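Local atomic coordinates of GrpB family protein (Enterococcus faecalis, PDB entry 2NRK), a protein that is of unknown function but belongs to the GrpB family, which is grouped with the nucleotidyltransferases and probably shares their fold. Residues E20-A25 with I54-I59; E79-F84 with R89-K94; H104-Q107 with Q112-L115. All blocks are in the same frame, centred on the assembly; numbering follows the deposited sequence. Where two conformers were deposited one is given.

Contact 1: residues E20-A25 with I54-I59; sequences EEEAQA and IDFLVI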
# COMPACT_ATOMS: atom_id res chain seq x y z
N GLU A 20 -2.76 -1.93 -23.06
CA GLU A 20 -3.92 -2.81 -22.91
C GLU A 20 -3.79 -4.11 -23.72
O GLU A 20 -4.15 -5.17 -23.23
CB GLU A 20 -5.18 -2.01 -23.19
CG GLU A 20 -5.36 -1.03 -22.01
CD GLU A 20 -6.70 -0.40 -21.98
OE1 GLU A 20 -7.44 -0.60 -22.95
OE2 GLU A 20 -6.99 0.34 -21.02
N GLU A 21 -3.21 -4.02 -24.90
CA GLU A 21 -3.04 -5.18 -25.77
C GLU A 21 -2.10 -6.19 -25.09
O GLU A 21 -2.37 -7.41 -25.02
CB GLU A 21 -2.39 -4.73 -27.06
CG GLU A 21 -2.25 -5.78 -28.12
CD GLU A 21 -2.17 -5.17 -29.53
OE1 GLU A 21 -2.92 -4.18 -29.81
OE2 GLU A 21 -1.38 -5.67 -30.35
N GLU A 22 -0.97 -5.69 -24.62
CA GLU A 22 -0.01 -6.60 -24.03
C GLU A 22 -0.49 -7.07 -22.66
O GLU A 22 -0.18 -8.19 -22.24
CB GLU A 22 1.39 -5.94 -23.95
CG GLU A 22 2.51 -6.89 -23.46
CD GLU A 22 2.89 -7.97 -24.50
OE1 GLU A 22 2.21 -8.11 -25.56
OE2 GLU A 22 3.91 -8.68 -24.26
N ALA A 23 -1.23 -6.23 -21.94
CA ALA A 23 -1.72 -6.66 -20.64
C ALA A 23 -2.59 -7.93 -20.81
O ALA A 23 -2.51 -8.87 -20.01
CB ALA A 23 -2.50 -5.55 -19.92
N GLN A 24 -3.41 -7.97 -21.86
CA GLN A 24 -4.26 -9.13 -22.13
C GLN A 24 -3.39 -10.37 -22.41
O GLN A 24 -3.65 -11.47 -21.92
CB GLN A 24 -5.17 -8.83 -23.34
CG GLN A 24 -6.52 -9.54 -23.35
CD GLN A 24 -7.36 -9.14 -24.56
OE1 GLN A 24 -6.86 -9.09 -25.68
NE2 GLN A 24 -8.64 -8.85 -24.33
N ALA A 25 -2.35 -10.17 -23.22
CA ALA A 25 -1.42 -11.25 -23.57
C ALA A 25 -0.79 -11.81 -22.30
O ALA A 25 -0.71 -13.05 -22.13
CB ALA A 25 -0.35 -10.75 -24.55
N ILE A 54 6.84 0.68 -22.63
CA ILE A 54 5.66 0.56 -21.77
C ILE A 54 6.05 -0.25 -20.53
O ILE A 54 6.54 -1.38 -20.67
CB ILE A 54 4.49 -0.18 -22.46
CG1 ILE A 54 4.15 0.39 -23.86
CG2 ILE A 54 3.24 -0.18 -21.56
CD1 ILE A 54 3.72 1.84 -23.87
N ASP A 55 5.81 0.32 -19.35
CA ASP A 55 6.01 -0.40 -18.08
C ASP A 55 4.72 -1.01 -17.56
O ASP A 55 3.67 -0.30 -17.45
CB ASP A 55 6.57 0.52 -16.99
CG ASP A 55 7.95 1.02 -17.33
OD1 ASP A 55 8.91 0.25 -17.14
OD2 ASP A 55 8.06 2.19 -17.79
N PHE A 56 4.82 -2.29 -17.18
CA PHE A 56 3.72 -3.10 -16.61
C PHE A 56 4.03 -3.48 -15.18
O PHE A 56 5.16 -3.93 -14.87
CB PHE A 56 3.50 -4.40 -17.41
CG PHE A 56 3.20 -4.17 -18.86
CD1 PHE A 56 1.90 -4.27 -19.33
CD2 PHE A 56 4.21 -3.83 -19.75
CE1 PHE A 56 1.58 -3.99 -20.68
CE2 PHE A 56 3.91 -3.57 -21.10
CZ PHE A 56 2.59 -3.65 -21.56
N LEU A 57 3.04 -3.26 -14.29
CA LEU A 57 3.11 -3.75 -12.90
C LEU A 57 2.16 -4.92 -12.81
O LEU A 57 0.96 -4.77 -13.05
CB LEU A 57 2.70 -2.65 -11.92
CG LEU A 57 2.63 -3.08 -10.43
CD1 LEU A 57 3.97 -3.61 -9.92
CD2 LEU A 57 2.18 -1.90 -9.54
N VAL A 58 2.70 -6.10 -12.59
CA VAL A 58 1.89 -7.31 -12.51
C VAL A 58 1.96 -7.80 -11.05
O VAL A 58 3.05 -8.05 -10.51
CB VAL A 58 2.45 -8.41 -13.46
CG1 VAL A 58 1.63 -9.66 -13.31
CG2 VAL A 58 2.42 -7.94 -14.91
N ILE A 59 0.79 -7.94 -10.43
CA ILE A 59 0.71 -8.34 -9.02
C ILE A 59 0.15 -9.75 -8.99
O ILE A 59 -0.93 -10.00 -9.56
CB ILE A 59 -0.21 -7.36 -8.24
CG1 ILE A 59 0.32 -5.93 -8.40
CG2 ILE A 59 -0.29 -7.81 -6.81
CD1 ILE A 59 -0.68 -4.88 -7.86

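Contact 2: residues E79-F84 with R89-K94; sequences EYMGEF and RRYLRK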
# COMPACT_ATOMS: atom_id res chain seq x y z
N GLU A 79 12.81 -11.60 -22.62
CA GLU A 79 13.90 -12.11 -21.83
C GLU A 79 13.42 -12.17 -20.38
O GLU A 79 12.93 -11.17 -19.83
CB GLU A 79 15.11 -11.17 -21.87
CG GLU A 79 15.97 -11.17 -23.07
CD GLU A 79 17.19 -10.27 -22.79
OE1 GLU A 79 17.06 -9.04 -22.94
OE2 GLU A 79 18.23 -10.80 -22.36
N TYR A 80 13.55 -13.34 -19.78
CA TYR A 80 13.10 -13.61 -18.43
C TYR A 80 14.25 -13.34 -17.48
O TYR A 80 15.19 -14.14 -17.40
CB TYR A 80 12.63 -15.06 -18.32
CG TYR A 80 11.90 -15.34 -17.04
CD1 TYR A 80 10.53 -15.09 -16.93
CD2 TYR A 80 12.57 -15.88 -15.93
CE1 TYR A 80 9.84 -15.35 -15.77
CE2 TYR A 80 11.88 -16.14 -14.73
CZ TYR A 80 10.53 -15.85 -14.67
OH TYR A 80 9.85 -16.10 -13.51
N MSE A 81 14.22 -12.20 -16.79
CA MSE A 81 15.42 -11.72 -16.08
C MSE A 81 15.51 -12.11 -14.60
O MSE A 81 16.52 -11.80 -13.94
CB MSE A 81 15.56 -10.18 -16.22
CG MSE A 81 15.69 -9.60 -17.64
SE MSE A 81 17.09 -10.38 -18.63
CE MSE A 81 18.61 -9.53 -17.82
N GLY A 82 14.49 -12.80 -14.07
CA GLY A 82 14.48 -13.11 -12.64
C GLY A 82 14.33 -11.85 -11.82
O GLY A 82 13.69 -10.87 -12.26
N GLU A 83 14.95 -11.84 -10.64
CA GLU A 83 14.86 -10.66 -9.78
C GLU A 83 15.60 -9.48 -10.41
O GLU A 83 15.19 -8.32 -10.23
CB GLU A 83 15.45 -10.95 -8.40
CG GLU A 83 14.63 -11.96 -7.59
CD GLU A 83 15.16 -12.12 -6.18
OE1 GLU A 83 16.40 -12.00 -5.98
OE2 GLU A 83 14.34 -12.41 -5.27
N PHE A 84 16.68 -9.77 -11.14
CA PHE A 84 17.51 -8.71 -11.75
C PHE A 84 17.83 -7.60 -10.72
O PHE A 84 17.68 -6.39 -10.98
CB PHE A 84 16.85 -8.16 -13.03
CG PHE A 84 17.78 -7.37 -13.90
CD1 PHE A 84 19.06 -7.86 -14.20
CD2 PHE A 84 17.40 -6.13 -14.39
CE1 PHE A 84 19.94 -7.12 -15.01
CE2 PHE A 84 18.29 -5.39 -15.21
CZ PHE A 84 19.55 -5.89 -15.51
N ARG A 89 11.11 -9.64 -7.04
CA ARG A 89 10.62 -9.28 -8.37
C ARG A 89 10.83 -10.42 -9.36
O ARG A 89 11.76 -11.23 -9.19
CB ARG A 89 11.33 -8.01 -8.87
CG ARG A 89 10.82 -7.53 -10.25
CD ARG A 89 11.45 -6.18 -10.62
NE ARG A 89 12.92 -6.27 -10.75
CZ ARG A 89 13.66 -5.29 -11.29
NH1 ARG A 89 13.06 -4.18 -11.73
NH2 ARG A 89 14.98 -5.39 -11.38
N ARG A 90 9.96 -10.50 -10.36
CA ARG A 90 10.35 -11.12 -11.65
C ARG A 90 10.26 -10.06 -12.72
O ARG A 90 9.20 -9.47 -12.91
CB ARG A 90 9.50 -12.34 -12.00
CG ARG A 90 9.65 -13.47 -10.97
CD ARG A 90 11.10 -14.02 -10.90
NE ARG A 90 11.17 -15.19 -10.02
CZ ARG A 90 11.32 -15.15 -8.70
NH1 ARG A 90 11.46 -13.97 -8.08
NH2 ARG A 90 11.35 -16.30 -7.98
N TYR A 91 11.35 -9.86 -13.45
CA TYR A 91 11.43 -8.76 -14.39
C TYR A 91 11.51 -9.37 -15.80
O TYR A 91 12.26 -10.34 -16.01
CB TYR A 91 12.70 -7.96 -14.08
CG TYR A 91 12.97 -6.80 -15.02
CD1 TYR A 91 12.08 -5.73 -15.10
CD2 TYR A 91 14.15 -6.74 -15.77
CE1 TYR A 91 12.35 -4.62 -15.94
CE2 TYR A 91 14.43 -5.63 -16.61
CZ TYR A 91 13.50 -4.60 -16.69
OH TYR A 91 13.79 -3.53 -17.53
N LEU A 92 10.74 -8.82 -16.72
CA LEU A 92 10.76 -9.23 -18.13
C LEU A 92 11.06 -8.02 -18.98
O LEU A 92 10.55 -6.93 -18.72
CB LEU A 92 9.41 -9.79 -18.59
CG LEU A 92 8.61 -10.78 -17.72
CD1 LEU A 92 7.28 -11.09 -18.39
CD2 LEU A 92 9.39 -12.02 -17.54
N ARG A 93 11.83 -8.21 -20.03
CA ARG A 93 12.05 -7.14 -21.00
C ARG A 93 11.99 -7.69 -22.40
O ARG A 93 12.40 -8.84 -22.67
CB ARG A 93 13.41 -6.44 -20.75
CG ARG A 93 14.60 -7.33 -20.96
CD ARG A 93 15.88 -6.62 -20.46
NE ARG A 93 17.01 -7.45 -20.83
CZ ARG A 93 18.24 -7.28 -20.36
NH1 ARG A 93 18.48 -6.30 -19.50
NH2 ARG A 93 19.20 -8.10 -20.75
N LYS A 94 11.47 -6.86 -23.28
CA LYS A 94 11.53 -7.15 -24.72
C LYS A 94 11.52 -5.87 -25.53
O LYS A 94 11.17 -4.82 -25.01
CB LYS A 94 10.38 -8.09 -25.11
CG LYS A 94 9.02 -7.49 -25.33
CD LYS A 94 8.09 -8.60 -25.86
CE LYS A 94 6.64 -8.21 -25.84
NZ LYS A 94 5.64 -9.19 -26.48
O HOH W 1 11.63 -12.79 -14.68
O HOH W 2 12.05 -13.88 -5.31

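Contact 3: residues H104-Q107 with Q112-L115; sequences HIYQ and QEIL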
# COMPACT_ATOMS: atom_id res chain seq x y z
N HIS A 104 7.18 -5.70 -14.59
CA HIS A 104 7.71 -5.74 -13.23
C HIS A 104 6.69 -6.55 -12.44
O HIS A 104 5.56 -6.07 -12.22
CB HIS A 104 7.75 -4.32 -12.63
CG HIS A 104 8.45 -3.31 -13.49
ND1 HIS A 104 9.75 -2.92 -13.26
CD2 HIS A 104 8.05 -2.65 -14.60
CE1 HIS A 104 10.11 -2.03 -14.18
NE2 HIS A 104 9.10 -1.85 -15.01
N ILE A 105 7.05 -7.79 -12.10
CA ILE A 105 6.10 -8.69 -11.45
C ILE A 105 6.46 -8.78 -9.97
O ILE A 105 7.62 -9.02 -9.61
CB ILE A 105 6.10 -10.10 -12.09
CG1 ILE A 105 5.91 -10.01 -13.61
CG2 ILE A 105 4.99 -10.95 -11.50
CD1 ILE A 105 6.10 -11.39 -14.35
N TYR A 106 5.47 -8.58 -9.09
CA TYR A 106 5.71 -8.72 -7.66
C TYR A 106 4.60 -9.53 -6.99
O TYR A 106 3.47 -9.56 -7.47
CB TYR A 106 5.71 -7.36 -6.96
CG TYR A 106 6.78 -6.38 -7.44
CD1 TYR A 106 8.06 -6.38 -6.88
CD2 TYR A 106 6.44 -5.41 -8.37
CE1 TYR A 106 9.01 -5.39 -7.31
CE2 TYR A 106 7.37 -4.46 -8.80
CZ TYR A 106 8.62 -4.45 -8.27
OH TYR A 106 9.48 -3.43 -8.71
N GLN A 107 4.94 -10.17 -5.88
CA GLN A 107 3.93 -10.83 -5.07
C GLN A 107 3.08 -9.79 -4.33
O GLN A 107 3.57 -8.70 -3.99
CB GLN A 107 4.59 -11.74 -4.04
CG GLN A 107 3.65 -12.79 -3.48
CD GLN A 107 4.44 -13.91 -2.83
OE1 GLN A 107 4.81 -14.89 -3.49
NE2 GLN A 107 4.73 -13.76 -1.55
N GLN A 112 5.81 -2.36 -0.46
CA GLN A 112 6.73 -1.23 -0.68
C GLN A 112 6.94 -0.97 -2.17
O GLN A 112 6.87 0.17 -2.61
CB GLN A 112 8.08 -1.48 0.01
CG GLN A 112 8.01 -1.72 1.51
CD GLN A 112 7.98 -0.45 2.32
OE1 GLN A 112 7.02 0.31 2.26
NE2 GLN A 112 9.04 -0.22 3.10
N GLU A 113 7.20 -2.04 -2.93
CA GLU A 113 7.48 -1.87 -4.38
C GLU A 113 6.21 -1.56 -5.12
O GLU A 113 6.19 -0.72 -6.01
CB GLU A 113 8.13 -3.12 -4.92
CG GLU A 113 9.62 -3.13 -4.56
CD GLU A 113 10.33 -2.00 -5.32
OE1 GLU A 113 10.40 -2.06 -6.58
OE2 GLU A 113 10.80 -1.06 -4.67
N ILE A 114 5.14 -2.27 -4.75
CA ILE A 114 3.88 -2.03 -5.47
C ILE A 114 3.42 -0.58 -5.31
O ILE A 114 3.11 0.10 -6.29
CB ILE A 114 2.77 -3.02 -5.03
CG1 ILE A 114 3.20 -4.46 -5.40
CG2 ILE A 114 1.41 -2.63 -5.66
CD1 ILE A 114 2.36 -5.58 -4.69
N LEU A 115 3.39 -0.10 -4.07
CA LEU A 115 3.02 1.32 -3.84
C LEU A 115 4.02 2.32 -4.38
O LEU A 115 3.62 3.40 -4.80
CB LEU A 115 2.70 1.62 -2.37
CG LEU A 115 1.40 0.98 -1.88
CD1 LEU A 115 1.09 1.53 -0.49
CD2 LEU A 115 0.17 1.26 -2.80

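Contact 1: residues E20-A25 with I54-I59
A helix lying on a face of the central mixed sheet is joined here to that sheet by one aromatic side chain: Phe56, on strand 54-60, reaches up to Glu22 and Ala23 of helix 14-30. CZ and CE1 of Phe56 do the touching, and the approach of the helix to the ring is oblique. Glu22 CB lies 3.5 Å from Phe56 CZ, with Glu22 CG a little farther along at 3.8 Å from the same CZ. With CG of Phe56 beside the backbone N and anti to the carbonyl carbon (chi1 -58°), the ring leaves the strand directly toward the helix. The Glu22 side chain crosses that of Phe56 at about a right angle, near CZ and CE1. Its chain then bends at chi2 (71°) and carries the carboxylate off the phenyl group, the two planes 63° apart. The acid thus lends the aromatic its aliphatic part and spends its charge elsewhere: Glu22 OE2 meets Tyr78 OH in a hydrogen bond and Lys94 NZ in a salt bridge. Ala23 adds a lighter touch, its backbone N 3.8 Å and its CB 4.4 Å from Phe56 CE1. The small methyl lets the helix come close, with the CA atoms of Ala23 and Phe56 7.6 Å apart. Phe19, one turn earlier on the helix, brings its own ring against Phe56, while Ile54 and Val58 point to the same helical layer. Leu57 faces the opposite layer and helix 111-126, and Asp55 binds His104 on the neighbouring strand. Apolar residues of one strand feeding two helical layers are characteristic of an alpha/beta sandwich, consistent with the nucleotidyltransferase-like fold expected of this family.

Contact 2: residues E79-F84 with R89-K94
Arg93 starts from the position between its backbone N and carbonyl carbon (chi1 64°) and runs extended to NE, while Glu79 keeps CG beside its backbone N (chi1 -78°) and stretches out beyond it; the two ends therefore meet in a salt bridge on the face of the hairpin that carries both residues. Arg93 NE lies 2.6 Å from Glu79 OE1. Glu79 OE1 lies near the guanidinium plane, but is met from above the plane of its own carboxylate, and NH2 of Arg93 adds only weak bonds to the acid. Met81, a selenomethionine, folds over one face of this guanidinium, its CE 3.3 Å from Arg93 NH2. The backbones pair as antiparallel strands, Glu79 with Arg93 hydrogen-bonded both ways and Tyr80 with Leu92 as the non-hydrogen-bonded pair. Farther along, Met81 N gives a 2.8 Å bond to Tyr91 O and Tyr91 N one of 2.8 Å to Gly82 O. A water links Gly82 N to Tyr91 O and sits over the centre of the Tyr80 ring. Next, Arg89 grips Glu83 O side-on with two nitrogens, its NE at 3.1 Å, which fixes the turn to the strand. Phe84 lies nearly parallel to Tyr91 (planes 7° apart) but so far slid that the rings barely overlap, Phe84 CD2 being 3.6 Å from Tyr91 CD2. On the other face, Tyr80 CD1 presses on Leu92 CD2, 3.3 Å away. Asp67 receives the Tyr80 hydroxyl as well as Arg90 NE, and helix 70-75 covers the Tyr80-Leu92 face through Phe73. Strand 79-80 ends the sheet within this chain, and strand 89-94 joins it to strand 101-107.

Contact 3: residues H104-Q107 with Q112-L115
Tyr106 and Glu113 make the tight part of this contact: the methylene of the acid is laid on the phenol ring, and the carboxylate then curls round to the hydroxyl. Glu113 CB stands over one face, 3.7 Å from the centroid of the Tyr106 ring in a CH-pi contact, displaced toward CE1, which it approaches to 3.4 Å. A bend at chi2 (-67°) of Glu113 brings OE1 back to within 2.7 Å of Tyr106 OH, a weak bond at most, with the carboxylate and ring planes 59° apart. The hydroxyl has its stronger partner in His117 NE2. Glu113 OE1 in turn has Arg116 NH2 as a salt-bridge partner, so a small polar cluster closes round the end of the ring. The same few residues form a strand-to-helix connection: the chain leaves strand 101-107, a short loop follows, and helix 111-126 then covers the face of the sheet opposite helix 14-30. Leu57 on the next strand touches both Tyr106 and Ile114, so all three belong to one apolar layer. Ile114 packs less closely on the tyrosine than Glu113 does, its CG1 4.1 Å from Tyr106 CB, although its CD1 comes to 3.4 Å from Gln107 O. The looser side is at the end of strand 101-107, at the partly exposed Gln107. There Gln107 turns its side chain away from the helix and engages Ile63 N and Asp109 OD1 instead, leaving its backbone oxygen as the part that meets Ile114. Beyond Ile114 the layer continues onto Trp172 of the second subunit.

Overall arrangement
The three contacts follow one another along the chain, none opening before the previous one has closed, and their centres form a nearly equilateral triangle, 13 to 14 Å on a side. All reach the same mixed sheet, in which strand 101-107 lies between strands 54-60 and 89-94. Strand pairing therefore joins contact 3 to both others: Phe56 O is 2.7 Å from His104 N, and Arg90 O is 2.8 Å from Ile105 N. Contacts 1 and 2 meet through the Glu22-Lys94 salt bridge. Contact 1 places a helix on one face, contact 3 places another on the opposite face, and contact 2 finishes one sheet edge within the chain.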